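Local coordinates for pmbA-related protein (Thermotoga maritima, PDB 1VL4) that is probably a metallopeptidase of the PmbA/TldD (U62) family and a putative modulator of DNA gyrase, at residues Ser44-Asn49 and Val151-Tyr156; Gly180-Met185 and Glu211-Arg216; Ala186-Ala191 and Glu219-Leu224; Ser197-Ala202 and Lys427-Thr432. All coordinates share one frame; numbering follows the deposited sequence.

Contact 1: residues Ser44-Asn49 and Val151-Tyr156; sequences SLRLAN and VPTVMY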
# COMPACT_ATOMS: atom_id res chain seq x y z
N SER A 44 -15.24 -8.27 6.11
CA SER A 44 -14.30 -9.27 5.67
C SER A 44 -13.84 -10.13 6.81
O SER A 44 -13.86 -9.70 7.95
CB SER A 44 -13.07 -8.58 5.09
OG SER A 44 -12.35 -7.93 6.11
N LEU A 45 -13.45 -11.35 6.49
CA LEU A 45 -12.84 -12.22 7.41
C LEU A 45 -11.79 -13.17 6.79
O LEU A 45 -11.88 -13.56 5.60
CB LEU A 45 -13.88 -12.99 8.19
CG LEU A 45 -14.71 -14.04 7.50
CD1 LEU A 45 -13.91 -15.35 7.40
CD2 LEU A 45 -15.99 -14.25 8.31
N ARG A 46 -10.80 -13.48 7.62
CA ARG A 46 -9.69 -14.38 7.22
C ARG A 46 -9.47 -15.44 8.24
O ARG A 46 -9.39 -15.14 9.44
CB ARG A 46 -8.44 -13.55 7.03
CG ARG A 46 -7.20 -14.32 6.61
CD ARG A 46 -6.00 -13.37 6.49
NE ARG A 46 -5.16 -13.38 7.71
CZ ARG A 46 -4.36 -12.39 8.09
NH1 ARG A 46 -4.27 -11.26 7.39
NH2 ARG A 46 -3.64 -12.52 9.20
N LEU A 47 -9.44 -16.68 7.78
CA LEU A 47 -9.01 -17.82 8.55
C LEU A 47 -7.56 -18.13 8.19
O LEU A 47 -7.18 -18.13 7.02
CB LEU A 47 -9.87 -19.05 8.23
CG LEU A 47 -11.38 -18.86 8.19
CD1 LEU A 47 -12.00 -20.24 8.04
CD2 LEU A 47 -11.89 -18.17 9.47
N ALA A 48 -6.77 -18.38 9.21
CA ALA A 48 -5.37 -18.70 9.10
C ALA A 48 -5.23 -20.13 9.62
O ALA A 48 -5.45 -20.37 10.79
CB ALA A 48 -4.57 -17.76 9.95
N ASN A 49 -4.90 -21.07 8.75
CA ASN A 49 -4.92 -22.48 9.12
C ASN A 49 -6.19 -22.87 9.88
O ASN A 49 -6.14 -23.51 10.91
CB ASN A 49 -3.64 -22.81 9.91
CG ASN A 49 -2.38 -22.57 9.07
OD1 ASN A 49 -2.14 -23.25 8.06
ND2 ASN A 49 -1.59 -21.58 9.47
N VAL A 151 -3.89 -25.26 5.16
CA VAL A 151 -4.71 -24.31 4.42
C VAL A 151 -4.41 -22.92 4.98
O VAL A 151 -5.06 -22.46 5.92
CB VAL A 151 -6.20 -24.71 4.50
CG1 VAL A 151 -7.02 -23.80 3.61
CG2 VAL A 151 -6.39 -26.16 4.09
N PRO A 152 -3.38 -22.27 4.44
CA PRO A 152 -2.86 -21.13 5.19
C PRO A 152 -3.84 -19.96 5.22
O PRO A 152 -3.81 -19.15 6.14
CB PRO A 152 -1.61 -20.74 4.39
CG PRO A 152 -1.33 -21.94 3.49
CD PRO A 152 -2.63 -22.52 3.20
N THR A 153 -4.68 -19.86 4.19
CA THR A 153 -5.60 -18.79 4.08
C THR A 153 -6.93 -19.21 3.49
O THR A 153 -7.01 -19.94 2.53
CB THR A 153 -4.99 -17.62 3.25
OG1 THR A 153 -3.87 -17.09 3.94
CG2 THR A 153 -5.97 -16.48 3.06
N VAL A 154 -8.00 -18.72 4.13
CA VAL A 154 -9.31 -18.58 3.49
C VAL A 154 -9.76 -17.16 3.78
O VAL A 154 -9.68 -16.66 4.92
CB VAL A 154 -10.35 -19.59 4.04
CG1 VAL A 154 -11.74 -19.26 3.55
CG2 VAL A 154 -9.98 -21.00 3.68
N MET A 155 -10.19 -16.49 2.74
CA MET A 155 -10.69 -15.15 2.89
C MET A 155 -12.07 -14.92 2.25
O MET A 155 -12.32 -15.24 1.10
CB MET A 155 -9.67 -14.17 2.36
CG MET A 155 -9.85 -12.73 2.84
SD MET A 155 -8.89 -11.61 1.81
CE MET A 155 -7.30 -12.53 2.00
N TYR A 156 -12.93 -14.28 3.04
CA TYR A 156 -14.26 -13.84 2.65
C TYR A 156 -14.30 -12.30 2.67
O TYR A 156 -13.85 -11.67 3.63
CB TYR A 156 -15.31 -14.43 3.64
CG TYR A 156 -16.72 -13.86 3.42
CD1 TYR A 156 -17.11 -12.64 4.00
CD2 TYR A 156 -17.64 -14.51 2.58
CE1 TYR A 156 -18.37 -12.08 3.75
CE2 TYR A 156 -18.88 -13.99 2.37
CZ TYR A 156 -19.25 -12.75 2.94
OH TYR A 156 -20.50 -12.22 2.68
O HOH W 1 -7.56 -21.35 6.81
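L47 O is approached by three groups at once: V154 N donates to it over 3.1 Å, a water gives it a weak bond, and T153 CA lies 3.4 Å off in a CA-H...O contact. The setting is a regular antiparallel ladder in the six-stranded sheet, where strand 32-48 lies against strand 148-167, their local axes 4.7 Å apart and their N-to-C directions 164° apart. L47 with V154 and L45 with Y156 are hydrogen-bonded pairs, each joined by two reciprocal backbone bonds; Y156 N reaches L45 O over 2.9 Å with an N-H...O angle of 171°. R46 and M155 form the non-hydrogen-bonded pair between them.

L45, L47, V154 and Y156 share the face covered by helix 128-143, which touches L45, V151 and Y156. L45 CG, held between its backbone N and carbonyl carbon (chi1 70°), comes to 3.9 Å from Y156 CB, while L47 and V154 meet more loosely, CB to CB at 4.3 Å. On the other face R46 runs past V154 O with its CG and carries its guanidinium to a salt bridge with D53 of the next strand.

Beyond L47 the ladder weakens, N49 N giving P152 O only a long, weak bond. There the water spans the strands, donating also to V151 O at 2.9 Å.

Contact 2: residues Gly180-Met185 and Glu211-Arg216; sequences GFLFAM and EEIGKR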
# COMPACT_ATOMS: atom_id res chain seq x y z
N GLY A 180 -19.16 -9.66 -3.53
CA GLY A 180 -18.34 -10.41 -2.58
C GLY A 180 -17.41 -11.35 -3.29
O GLY A 180 -17.50 -11.52 -4.52
N PHE A 181 -16.60 -12.02 -2.49
CA PHE A 181 -15.37 -12.75 -2.90
C PHE A 181 -15.15 -13.79 -1.82
O PHE A 181 -15.37 -13.53 -0.61
CB PHE A 181 -14.27 -11.67 -2.96
CG PHE A 181 -12.86 -12.14 -2.98
CD1 PHE A 181 -12.21 -12.39 -4.20
CD2 PHE A 181 -12.10 -12.17 -1.79
CE1 PHE A 181 -10.82 -12.75 -4.24
CE2 PHE A 181 -10.75 -12.52 -1.81
CZ PHE A 181 -10.09 -12.79 -3.06
N LEU A 182 -14.78 -15.01 -2.23
CA LEU A 182 -14.34 -16.02 -1.34
C LEU A 182 -13.13 -16.66 -1.99
O LEU A 182 -13.18 -16.99 -3.18
CB LEU A 182 -15.42 -17.06 -1.12
CG LEU A 182 -15.22 -18.16 -0.09
CD1 LEU A 182 -14.82 -17.66 1.30
CD2 LEU A 182 -16.47 -19.05 0.01
N PHE A 183 -12.08 -16.84 -1.19
CA PHE A 183 -10.76 -17.25 -1.66
C PHE A 183 -10.25 -18.31 -0.69
O PHE A 183 -10.49 -18.26 0.51
CB PHE A 183 -9.77 -16.05 -1.71
CG PHE A 183 -8.26 -16.43 -1.83
CD1 PHE A 183 -7.67 -16.60 -3.09
CD2 PHE A 183 -7.47 -16.59 -0.71
CE1 PHE A 183 -6.37 -16.92 -3.23
CE2 PHE A 183 -6.15 -16.94 -0.84
CZ PHE A 183 -5.58 -17.08 -2.12
N ALA A 184 -9.54 -19.28 -1.24
CA ALA A 184 -8.86 -20.27 -0.42
C ALA A 184 -7.51 -20.62 -1.03
O ALA A 184 -7.35 -20.64 -2.26
CB ALA A 184 -9.71 -21.51 -0.30
N MET A 185 -6.54 -20.88 -0.15
CA MET A 185 -5.20 -21.33 -0.58
C MET A 185 -4.80 -22.56 0.24
O MET A 185 -4.90 -22.55 1.48
CB MET A 185 -4.15 -20.21 -0.42
CG MET A 185 -2.80 -20.56 -1.10
SD MET A 185 -1.40 -20.11 -0.07
CE MET A 185 -0.24 -21.44 -0.33
N GLU A 211 -17.61 -25.05 -0.94
CA GLU A 211 -17.11 -26.39 -1.11
C GLU A 211 -16.29 -26.49 -2.40
O GLU A 211 -15.20 -27.04 -2.41
CB GLU A 211 -18.31 -27.37 -1.08
CG GLU A 211 -17.95 -28.88 -1.34
N GLU A 212 -16.79 -25.97 -3.51
CA GLU A 212 -16.01 -26.06 -4.74
C GLU A 212 -14.72 -25.23 -4.70
O GLU A 212 -13.69 -25.62 -5.28
CB GLU A 212 -16.85 -25.64 -5.93
CG GLU A 212 -16.09 -25.62 -7.26
CD GLU A 212 -15.47 -27.00 -7.63
OE1 GLU A 212 -15.90 -28.05 -7.09
OE2 GLU A 212 -14.56 -27.03 -8.47
N ILE A 213 -14.78 -24.08 -4.04
CA ILE A 213 -13.63 -23.21 -3.96
C ILE A 213 -12.49 -23.87 -3.17
O ILE A 213 -11.32 -23.79 -3.55
CB ILE A 213 -13.97 -21.82 -3.33
CG1 ILE A 213 -14.79 -20.99 -4.32
CG2 ILE A 213 -12.69 -21.05 -2.96
CD1 ILE A 213 -15.55 -19.80 -3.70
N GLY A 214 -12.83 -24.46 -2.03
CA GLY A 214 -11.86 -25.18 -1.21
C GLY A 214 -11.31 -26.39 -1.95
O GLY A 214 -10.11 -26.63 -1.95
N LYS A 215 -12.21 -27.14 -2.58
CA LYS A 215 -11.84 -28.33 -3.39
C LYS A 215 -10.86 -27.96 -4.53
O LYS A 215 -9.81 -28.57 -4.68
CB LYS A 215 -13.12 -28.96 -3.95
CG LYS A 215 -12.93 -30.31 -4.65
CD LYS A 215 -14.14 -30.69 -5.50
CE LYS A 215 -14.13 -32.18 -5.89
NZ LYS A 215 -14.92 -32.43 -7.14
N ARG A 216 -11.19 -26.93 -5.33
CA ARG A 216 -10.22 -26.41 -6.31
C ARG A 216 -8.86 -25.95 -5.79
O ARG A 216 -7.86 -26.20 -6.43
CB ARG A 216 -10.81 -25.32 -7.20
CG ARG A 216 -11.99 -25.86 -7.93
CD ARG A 216 -12.18 -25.37 -9.34
NE ARG A 216 -13.42 -24.62 -9.50
CZ ARG A 216 -14.05 -24.44 -10.66
NH1 ARG A 216 -13.55 -24.95 -11.79
NH2 ARG A 216 -15.16 -23.73 -10.71
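I213 sends both of its branches onto strand 172-188 and makes nearly all of this contact from the helix side. Its CG1 stands anti to the carbonyl carbon (chi1 -72°) and chi2 of 162° extends CD1 onward, so that I213 CD1 meets L182 CB at 3.8 Å and L182 CD2 at 3.9 Å. L182 O comes a little closer still to I213 CD1, at 3.7 Å. The other branch, I213 CG2, lies anti to the backbone N and rests 4.0 Å from A184 CB.

The side chains of L182 and I213 cross obliquely. A184 offers just a methyl, and A184 CB also lies 4.3 Å from G214 CA, on the helix backbone. An alanine at I213 would probably leave L182 and A184 without their main partner from the helix and open a gap between helix and strand where CD1 and CG2 had been.

Helix 210-223 thus packs on one face of the antiparallel sheet, its local axis 7.6 Å from that of the strand and 28° from its direction. F183 points away from the helix. On the helix-covered face L182 also touches Y156 and P210, A184 touches V154 and A217, I213 reaches E200 of strand 194-202, and E211 touches the neighbouring helix 128-143.

Contact 3: residues Ala186-Ala191 and Glu219-Leu224; sequences AIARDA and EEAISL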
# COMPACT_ATOMS: atom_id res chain seq x y z
N ALA A 186 -4.35 -23.60 -0.47
CA ALA A 186 -3.94 -24.83 0.16
C ALA A 186 -2.47 -25.16 -0.14
O ALA A 186 -1.91 -24.71 -1.13
CB ALA A 186 -4.86 -25.95 -0.24
N ILE A 187 -1.83 -25.86 0.78
CA ILE A 187 -0.45 -26.40 0.58
C ILE A 187 -0.45 -27.93 0.61
O ILE A 187 -0.92 -28.52 1.59
CB ILE A 187 0.53 -25.86 1.64
CG1 ILE A 187 0.60 -24.32 1.52
CG2 ILE A 187 1.94 -26.51 1.49
CD1 ILE A 187 1.47 -23.65 2.51
N ALA A 188 0.10 -28.55 -0.46
CA ALA A 188 0.20 -30.00 -0.61
C ALA A 188 1.62 -30.51 -0.27
O ALA A 188 2.62 -29.81 -0.45
CB ALA A 188 -0.17 -30.40 -2.03
N ARG A 189 1.68 -31.71 0.28
CA ARG A 189 2.93 -32.32 0.69
C ARG A 189 3.77 -32.75 -0.51
O ARG A 189 3.31 -33.49 -1.36
CB ARG A 189 2.62 -33.53 1.55
CG ARG A 189 3.84 -34.26 2.04
CD ARG A 189 3.46 -35.49 2.80
NE ARG A 189 2.90 -35.18 4.10
CZ ARG A 189 1.60 -35.11 4.37
NH1 ARG A 189 0.65 -35.38 3.45
NH2 ARG A 189 1.22 -34.80 5.58
N ASP A 190 5.04 -32.29 -0.56
CA ASP A 190 5.97 -32.71 -1.61
C ASP A 190 7.42 -32.38 -1.19
O ASP A 190 7.63 -31.67 -0.21
CB ASP A 190 5.58 -32.03 -2.94
CG ASP A 190 6.21 -32.67 -4.16
OD1 ASP A 190 6.65 -33.83 -4.07
OD2 ASP A 190 6.24 -32.01 -5.22
N ALA A 191 8.40 -32.90 -1.92
CA ALA A 191 9.82 -32.55 -1.70
C ALA A 191 10.07 -31.06 -1.43
O ALA A 191 10.88 -30.69 -0.56
CB ALA A 191 10.64 -33.00 -2.89
N GLU A 219 -7.04 -29.29 -5.16
CA GLU A 219 -6.74 -29.84 -6.51
C GLU A 219 -5.58 -29.11 -7.18
O GLU A 219 -4.69 -29.73 -7.74
CB GLU A 219 -7.99 -29.80 -7.40
CG GLU A 219 -9.06 -30.81 -6.98
CD GLU A 219 -10.44 -30.60 -7.66
OE1 GLU A 219 -10.72 -29.51 -8.22
OE2 GLU A 219 -11.27 -31.54 -7.59
N GLU A 220 -5.58 -27.79 -7.10
CA GLU A 220 -4.49 -26.98 -7.60
C GLU A 220 -3.14 -27.39 -6.99
O GLU A 220 -2.19 -27.76 -7.70
CB GLU A 220 -4.78 -25.50 -7.40
CG GLU A 220 -5.90 -24.94 -8.29
CD GLU A 220 -5.45 -24.76 -9.75
OE1 GLU A 220 -4.53 -23.94 -10.00
OE2 GLU A 220 -6.05 -25.42 -10.64
N ALA A 221 -3.07 -27.40 -5.68
CA ALA A 221 -1.85 -27.76 -4.97
C ALA A 221 -1.39 -29.19 -5.26
O ALA A 221 -0.20 -29.45 -5.47
CB ALA A 221 -2.05 -27.56 -3.46
N ILE A 222 -2.33 -30.13 -5.23
CA ILE A 222 -2.03 -31.55 -5.36
C ILE A 222 -1.48 -31.89 -6.75
O ILE A 222 -0.61 -32.75 -6.90
CB ILE A 222 -3.29 -32.38 -5.09
CG1 ILE A 222 -3.55 -32.48 -3.59
CG2 ILE A 222 -3.19 -33.81 -5.66
CD1 ILE A 222 -5.00 -32.83 -3.23
N SER A 223 -2.01 -31.21 -7.76
CA SER A 223 -1.62 -31.46 -9.14
C SER A 223 -0.15 -31.11 -9.41
O SER A 223 0.43 -31.61 -10.39
CB SER A 223 -2.53 -30.70 -10.09
OG SER A 223 -2.31 -29.33 -10.02
N LEU A 224 0.44 -30.28 -8.55
CA LEU A 224 1.85 -29.92 -8.66
C LEU A 224 2.77 -30.90 -7.93
O LEU A 224 4.00 -30.76 -7.99
CB LEU A 224 2.09 -28.50 -8.15
CG LEU A 224 1.38 -27.42 -8.94
CD1 LEU A 224 1.54 -26.10 -8.20
CD2 LEU A 224 1.91 -27.34 -10.37
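The A188 methyl lies over one face of the peptide group joining A221 to I222, with A188 CB 3.6 Å from A221 O and 3.9 Å from I222 N. The second flat group is the D190 carboxylate, whose OD2 comes to 3.8 Å from L224 O, two oxygens in loose proximity. That OD2 has its real partners nearby, in a salt bridge with R194 and a hydrogen bond from G226 N. D190 points toward the helix, with CG anti to the backbone N (chi1 -164°).

The C-terminal part of helix 210-223 here covers the last residues of strand 172-188, in a helix-on-sheet layer packed through alanines. A188 CB and A221 CB touch at 3.7 Å, and A221 CB also sits 3.7 Å from A186 O. With such short side chains the local axes come within 7.0 Å, inclined by 24°. A221 O is itself the acceptor of the backbone bond from L224 N.

I222 adds a looser flank, CG1 standing 4.3 Å from A188 CB, and turns also to D145 and R147. I187 points away from the helix and packs on strand 148-167, whereas L224 touches K390 and Y392 of strand 384-395.

Contact 4: residues Ser197-Ala202 and Lys427-Thr432; sequences SWYELA and KVSQHT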
# COMPACT_ATOMS: atom_id res chain seq x y z
N SER A 197 -4.32 -22.22 -5.15
CA SER A 197 -5.39 -21.35 -4.67
C SER A 197 -6.51 -21.23 -5.68
O SER A 197 -6.37 -21.62 -6.87
CB SER A 197 -4.84 -19.98 -4.29
OG SER A 197 -4.43 -19.19 -5.39
N TRP A 198 -7.65 -20.76 -5.21
CA TRP A 198 -8.77 -20.49 -6.09
C TRP A 198 -9.65 -19.42 -5.44
O TRP A 198 -9.73 -19.36 -4.21
CB TRP A 198 -9.58 -21.79 -6.33
CG TRP A 198 -10.49 -21.70 -7.50
CD1 TRP A 198 -11.82 -21.50 -7.50
CD2 TRP A 198 -10.09 -21.73 -8.88
NE1 TRP A 198 -12.30 -21.38 -8.78
CE2 TRP A 198 -11.26 -21.55 -9.65
CE3 TRP A 198 -8.87 -21.91 -9.53
CZ2 TRP A 198 -11.24 -21.55 -11.03
CZ3 TRP A 198 -8.85 -21.92 -10.91
CH2 TRP A 198 -10.03 -21.75 -11.64
N TYR A 199 -10.34 -18.62 -6.26
CA TYR A 199 -11.31 -17.64 -5.78
C TYR A 199 -12.50 -17.61 -6.71
O TYR A 199 -12.41 -18.00 -7.91
CB TYR A 199 -10.70 -16.22 -5.69
CG TYR A 199 -10.29 -15.65 -7.03
CD1 TYR A 199 -11.19 -14.92 -7.83
CD2 TYR A 199 -9.02 -15.86 -7.52
CE1 TYR A 199 -10.78 -14.45 -9.12
CE2 TYR A 199 -8.62 -15.40 -8.77
CZ TYR A 199 -9.50 -14.72 -9.56
OH TYR A 199 -9.01 -14.29 -10.77
N GLU A 200 -13.61 -17.15 -6.18
CA GLU A 200 -14.77 -16.76 -7.01
C GLU A 200 -15.17 -15.32 -6.60
O GLU A 200 -15.08 -14.94 -5.43
CB GLU A 200 -15.94 -17.74 -6.81
CG GLU A 200 -15.85 -19.09 -7.60
CD GLU A 200 -16.81 -20.25 -7.11
OE1 GLU A 200 -17.81 -20.00 -6.37
OE2 GLU A 200 -16.53 -21.43 -7.50
N LEU A 201 -15.53 -14.51 -7.60
CA LEU A 201 -16.18 -13.18 -7.40
C LEU A 201 -17.65 -13.35 -7.70
O LEU A 201 -18.02 -14.14 -8.58
CB LEU A 201 -15.54 -12.16 -8.33
CG LEU A 201 -14.18 -11.71 -7.83
CD1 LEU A 201 -13.28 -11.33 -9.00
CD2 LEU A 201 -14.33 -10.55 -6.85
N ALA A 202 -18.51 -12.72 -6.91
CA ALA A 202 -19.94 -12.86 -7.05
C ALA A 202 -20.70 -11.57 -6.70
O ALA A 202 -20.30 -10.79 -5.83
CB ALA A 202 -20.43 -13.98 -6.17
N LYS A 427 -12.94 -16.34 -17.33
CA LYS A 427 -12.96 -16.14 -15.91
C LYS A 427 -12.86 -14.63 -15.65
O LYS A 427 -12.21 -13.89 -16.38
CB LYS A 427 -11.82 -16.89 -15.21
CG LYS A 427 -11.82 -16.77 -13.69
CD LYS A 427 -10.98 -17.79 -13.01
CE LYS A 427 -10.78 -17.50 -11.51
NZ LYS A 427 -11.99 -17.60 -10.67
N VAL A 428 -13.50 -14.19 -14.57
CA VAL A 428 -13.54 -12.77 -14.22
C VAL A 428 -12.62 -12.49 -13.01
O VAL A 428 -12.57 -13.27 -12.03
CB VAL A 428 -15.01 -12.37 -13.90
CG1 VAL A 428 -15.08 -10.93 -13.35
CG2 VAL A 428 -15.83 -12.47 -15.05
N SER A 429 -11.88 -11.38 -13.06
CA SER A 429 -11.12 -10.93 -11.93
C SER A 429 -11.65 -9.53 -11.58
O SER A 429 -12.78 -9.18 -11.94
CB SER A 429 -9.61 -10.89 -12.27
OG SER A 429 -8.85 -10.74 -11.10
N GLN A 430 -10.82 -8.72 -10.95
CA GLN A 430 -11.24 -7.43 -10.44
C GLN A 430 -11.50 -6.42 -11.51
O GLN A 430 -12.52 -5.72 -11.48
CB GLN A 430 -10.19 -6.87 -9.47
CG GLN A 430 -10.12 -7.70 -8.19
CD GLN A 430 -9.51 -6.93 -7.03
OE1 GLN A 430 -9.05 -5.78 -7.18
NE2 GLN A 430 -9.53 -7.54 -5.86
N HIS A 431 -10.56 -6.31 -12.45
CA HIS A 431 -10.65 -5.35 -13.53
C HIS A 431 -10.40 -5.99 -14.91
O HIS A 431 -10.41 -5.31 -15.91
CB HIS A 431 -9.65 -4.22 -13.27
CG HIS A 431 -9.63 -3.74 -11.85
ND1 HIS A 431 -10.59 -2.90 -11.33
CD2 HIS A 431 -8.80 -4.04 -10.82
CE1 HIS A 431 -10.34 -2.67 -10.05
NE2 HIS A 431 -9.25 -3.36 -9.71
N THR A 432 -10.13 -7.28 -14.92
CA THR A 432 -9.83 -8.03 -16.13
C THR A 432 -10.72 -9.27 -16.18
O THR A 432 -11.21 -9.78 -15.16
CB THR A 432 -8.35 -8.42 -16.23
OG1 THR A 432 -7.95 -9.15 -15.07
CG2 THR A 432 -7.44 -7.21 -16.35
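K427 NZ donates a hydrogen bond to Y199 O over 2.8 Å, with the donor tilted 26° from the carbonyl plane. It links two edge strands of different sheets, strand 194-202 of the antiparallel sheet and the short strand 427-428 of a mixed sheet, which meet through side chains packed on each other and on main-chain atoms, their touching parts 66° apart in direction.

The tight part surrounds the lysine. Its chain runs extended until chi4 of 67° bends K427 NZ over the face of the Y199 ring, a cation-pi contact 4.0 Å from the centroid, while K427 CE lies 3.6 Å from Y199 CZ. W198 gives a second, off-centre cation-pi contact, K427 NZ standing 4.6 Å from the centroid of its six-membered ring. An alanine at Y199 would probably spare the carbonyl bond but leave the ammonium with W198 as its one aromatic neighbour here, freer to shift. Buried L201 is also tightly packed; it points toward 427-432, L201 CD1 lying 3.5 Å from S429 C. Helix 241-247 backs this side, touching W198, Y199 and K427.

The looser side holds Y199 OH and S429 OG, 3.6 Å apart, and exposed Q430, which contributes little beyond its backbone N near L201 CD1. At the edge of the Y199 ring lies V428 O, 3.6 Å from Y199 CE1.

Overall arrangement
From the N terminus, contact 1 comes first: residues 151-156 return beside 44-49, closing a loop of about a hundred residues and joining the first and central domains of the family in one sheet. It is complete before the others open. The chain then runs along strand 172-188 through 180-185 and 186-191, back along strand 194-202, and into helix 210-223, which closes contacts 2 and 3 in turn; these two cross, since their segments alternate. Contact 4 opens at 197-202, inside both loops, and closes only at 427-432, so it crosses them too. Contact 1 thus joins two strands of the sheet, contacts 2 and 3 lay a helix on it, and contact 4 ties its edge to the C-terminal region.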